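Local coordinates for protein putative tagatose-6-phosphate ketose/aldose isomerase (Escherichia coli, PDB 3C3J) that is of unestablished function but carries two SIS domains, each built on a parallel sheet flanked by helices, at residues I20-R25 against P162-D167. Sequence-based numbering, arbitrary orientation.
Sequences IRHQPR and PAETHD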
ATOM      1  N   ILE A  20     -20.224 -16.238   3.347  1.00 14.67           N
ATOM      2  CA  ILE A  20     -18.997 -16.796   3.910  1.00 14.75           C
ATOM      3  C   ILE A  20     -19.022 -18.314   3.796  1.00 14.08           C
ATOM      4  O   ILE A  20     -18.073 -18.937   3.303  1.00 13.59           O
ATOM      5  CB  ILE A  20     -18.779 -16.391   5.378  1.00 14.53           C
ATOM      6  CG1 ILE A  20     -18.495 -14.894   5.484  1.00 15.65           C
ATOM      7  CG2 ILE A  20     -17.624 -17.205   5.979  1.00 14.53           C
ATOM      8  CD1 ILE A  20     -18.661 -14.338   6.908  1.00 15.28           C
ATOM      9  N   ARG A  21     -20.130 -18.923   4.215  1.00 13.88           N
ATOM     10  CA  ARG A  21     -20.192 -20.385   4.278  1.00 14.13           C
ATOM     11  C   ARG A  21     -20.193 -21.082   2.910  1.00 14.20           C
ATOM     12  O   ARG A  21     -19.722 -22.214   2.822  1.00 14.55           O
ATOM     13  CB  ARG A  21     -21.392 -20.830   5.099  1.00 13.21           C
ATOM     14  CG  ARG A  21     -21.271 -20.488   6.562  1.00 14.48           C
ATOM     15  CD  ARG A  21     -22.452 -21.047   7.320  1.00 15.65           C
ATOM     16  NE  ARG A  21     -22.405 -20.825   8.770  1.00 16.48           N
ATOM     17  CZ  ARG A  21     -21.666 -21.540   9.617  1.00 17.37           C
ATOM     18  NH1 ARG A  21     -20.844 -22.468   9.175  1.00 15.93           N
ATOM     19  NH2 ARG A  21     -21.723 -21.298  10.922  1.00 17.93           N
ATOM     20  N   HIS A  22     -20.724 -20.442   1.862  1.00 14.31           N
ATOM     21  CA  HIS A  22     -20.745 -21.054   0.521  1.00 13.92           C
ATOM     22  C   HIS A  22     -19.460 -20.885  -0.307  1.00 13.87           C
ATOM     23  O   HIS A  22     -19.399 -21.294  -1.470  1.00 13.26           O
ATOM     24  CB  HIS A  22     -22.029 -20.695  -0.270  1.00 15.15           C
ATOM     25  CG  HIS A  22     -22.109 -19.296  -0.814  1.00 13.55           C
ATOM     26  ND1 HIS A  22     -21.025 -18.577  -1.268  1.00 15.55           N
ATOM     27  CD2 HIS A  22     -23.193 -18.516  -1.048  1.00 12.90           C
ATOM     28  CE1 HIS A  22     -21.440 -17.414  -1.745  1.00 14.79           C
ATOM     29  NE2 HIS A  22     -22.752 -17.350  -1.614  1.00 15.51           N
ATOM     30  N   GLN A  23     -18.419 -20.331   0.310  1.00 13.13           N
ATOM     31  CA  GLN A  23     -17.146 -20.105  -0.384  1.00 13.40           C
ATOM     32  C   GLN A  23     -16.440 -21.362  -0.926  1.00 13.46           C
ATOM     33  O   GLN A  23     -16.176 -21.418  -2.141  1.00 13.39           O
ATOM     34  CB  GLN A  23     -16.228 -19.285   0.493  1.00 13.24           C
ATOM     35  CG  GLN A  23     -16.570 -17.805   0.417  1.00 12.35           C
ATOM     36  CD  GLN A  23     -15.746 -16.992   1.390  1.00 13.91           C
ATOM     37  OE1 GLN A  23     -15.794 -17.226   2.613  1.00 16.34           O
ATOM     38  NE2 GLN A  23     -14.965 -16.057   0.868  1.00 11.54           N
ATOM     39  N   PRO A  24     -16.153 -22.369  -0.064  1.00 13.31           N
ATOM     40  CA  PRO A  24     -15.480 -23.567  -0.596  1.00 13.50           C
ATOM     41  C   PRO A  24     -16.201 -24.173  -1.818  1.00 13.13           C
ATOM     42  O   PRO A  24     -15.568 -24.473  -2.833  1.00 11.84           O
ATOM     43  CB  PRO A  24     -15.449 -24.520   0.626  1.00 14.14           C
ATOM     44  CG  PRO A  24     -15.520 -23.651   1.759  1.00 13.58           C
ATOM     45  CD  PRO A  24     -16.366 -22.497   1.388  1.00 13.35           C
ATOM     46  N   ARG A  25     -17.522 -24.241  -1.762  1.00 12.05           N
ATOM     47  CA  ARG A  25     -18.290 -24.793  -2.853  1.00 13.52           C
ATOM     48  C   ARG A  25     -18.204 -23.915  -4.088  1.00 13.32           C
ATOM     49  O   ARG A  25     -18.071 -24.414  -5.201  1.00 12.42           O
ATOM     50  CB  ARG A  25     -19.752 -24.935  -2.436  1.00 13.38           C
ATOM     51  CG  ARG A  25     -20.629 -25.631  -3.444  1.00 14.29           C
ATOM     52  CD  ARG A  25     -21.930 -25.960  -2.831  1.00 14.63           C
ATOM     53  NE  ARG A  25     -22.611 -24.725  -2.451  1.00 15.69           N
ATOM     54  CZ  ARG A  25     -23.764 -24.680  -1.806  1.00 16.19           C
ATOM     55  NH1 ARG A  25     -24.363 -25.789  -1.440  1.00 15.51           N
ATOM     56  NH2 ARG A  25     -24.311 -23.514  -1.527  1.00 18.32           N
ATOM     57  N   PRO A 162     -19.505 -17.920 -10.411  1.00 15.05           N
ATOM     58  CA  PRO A 162     -20.789 -18.553 -10.099  1.00 14.55           C
ATOM     59  C   PRO A 162     -21.799 -17.564  -9.505  1.00 14.63           C
ATOM     60  O   PRO A 162     -21.435 -16.623  -8.799  1.00 13.79           O
ATOM     61  CB  PRO A 162     -20.409 -19.662  -9.107  1.00 14.70           C
ATOM     62  CG  PRO A 162     -18.921 -19.917  -9.423  1.00 15.30           C
ATOM     63  CD  PRO A 162     -18.392 -18.584  -9.720  1.00 14.67           C
ATOM     64  N   ALA A 163     -23.061 -17.773  -9.835  1.00 14.40           N
ATOM     65  CA  ALA A 163     -24.132 -16.842  -9.490  1.00 14.51           C
ATOM     66  C   ALA A 163     -24.198 -16.494  -8.008  1.00 14.32           C
ATOM     67  O   ALA A 163     -24.456 -15.345  -7.666  1.00 15.11           O
ATOM     68  CB  ALA A 163     -25.463 -17.380  -9.955  1.00 15.00           C
ATOM     69  N   GLU A 164     -23.954 -17.466  -7.125  1.00 14.42           N
ATOM     70  CA  GLU A 164     -24.044 -17.211  -5.685  1.00 15.25           C
ATOM     71  C   GLU A 164     -22.996 -16.242  -5.165  1.00 14.98           C
ATOM     72  O   GLU A 164     -23.136 -15.721  -4.054  1.00 16.61           O
ATOM     73  CB  GLU A 164     -23.978 -18.505  -4.863  1.00 14.98           C
ATOM     74  CG  GLU A 164     -22.591 -19.228  -4.809  1.00 14.61           C
ATOM     75  CD  GLU A 164     -22.353 -20.187  -5.953  1.00 15.72           C
ATOM     76  OE1 GLU A 164     -22.933 -19.974  -7.034  1.00 15.92           O
ATOM     77  OE2 GLU A 164     -21.585 -21.165  -5.752  1.00 16.27           O
ATOM     78  N   THR A 165     -21.962 -15.988  -5.955  1.00 15.15           N
ATOM     79  CA  THR A 165     -20.887 -15.086  -5.526  1.00 15.66           C
ATOM     80  C   THR A 165     -21.179 -13.608  -5.828  1.00 16.07           C
ATOM     81  O   THR A 165     -20.354 -12.767  -5.514  1.00 15.43           O
ATOM     82  CB  THR A 165     -19.503 -15.475  -6.123  1.00 15.50           C
ATOM     83  OG1 THR A 165     -19.476 -15.185  -7.538  1.00 15.28           O
ATOM     84  CG2 THR A 165     -19.195 -16.937  -5.868  1.00 15.82           C
ATOM     85  N   HIS A 166     -22.332 -13.284  -6.424  1.00 16.48           N
ATOM     86  CA  HIS A 166     -22.751 -11.886  -6.548  1.00 17.88           C
ATOM     87  C   HIS A 166     -23.303 -11.506  -5.173  1.00 18.07           C
ATOM     88  O   HIS A 166     -24.518 -11.492  -4.966  1.00 18.09           O
ATOM     89  CB  HIS A 166     -23.800 -11.702  -7.640  1.00 18.35           C
ATOM     90  CG  HIS A 166     -24.111 -10.262  -7.962  1.00 18.59           C
ATOM     91  ND1 HIS A 166     -24.764  -9.885  -9.113  1.00 22.62           N
ATOM     92  CD2 HIS A 166     -23.828  -9.110  -7.305  1.00 23.31           C
ATOM     93  CE1 HIS A 166     -24.904  -8.568  -9.136  1.00 22.84           C
ATOM     94  NE2 HIS A 166     -24.348  -8.073  -8.047  1.00 23.32           N
ATOM     95  N   ASP A 167     -22.386 -11.236  -4.236  1.00 17.75           N
ATOM     96  CA  ASP A 167     -22.711 -11.076  -2.817  1.00 17.70           C
ATOM     97  C   ASP A 167     -23.748  -9.981  -2.593  1.00 17.70           C
ATOM     98  O   ASP A 167     -23.620  -8.866  -3.139  1.00 17.53           O
ATOM     99  CB  ASP A 167     -21.458 -10.737  -1.993  1.00 17.08           C
ATOM    100  CG  ASP A 167     -20.447 -11.878  -1.917  1.00 17.24           C
ATOM    101  OD1 ASP A 167     -20.831 -13.079  -1.924  1.00 17.23           O
ATOM    102  OD2 ASP A 167     -19.241 -11.553  -1.806  1.00 16.93           O
TER
HETATM  103  O   HOH W   1     -21.647 -22.144  -3.285  1.00 16.96           O
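H22 and E164 make most of this contact by a CH-pi interaction. CG of E164 sits over one face of the H22 imidazole, 3.7 Å from the ring centroid and only 8° off the ring normal. CB of E164 lies over the same face. The E164 chain bends at CG (chi2 -87°), and the carboxylate and imidazole planes stand 88° apart.

Water links the polar groups. One water donates to OE2 of E164 at 2.7 Å and to the backbone O of H22 at 3.0 Å. It accepts from NE of R25 at 2.9 Å, lying in plane at the guanidinium edge. OE2 of E164 also forms a salt bridge with R29, on helix 23-49.

H22 is the N-cap residue of that helix, at the break after helix 15-21. Residues 162-167 follow strand 159-160, an outermost strand of the parallel sheet in the first SIS domain. The contact joins the junction of helices 15-21 and 23-49 to the loop after strand 159-160.

Hydrogen bonds within 162-167 shape the 3-10 turn. O of P162 accepts from both N and OG1 of T165, the latter at 2.7 Å.

Beyond the segment, the D167 carboxylate is hydrogen-bonded to S174 and S175, at the start of helix 174-187.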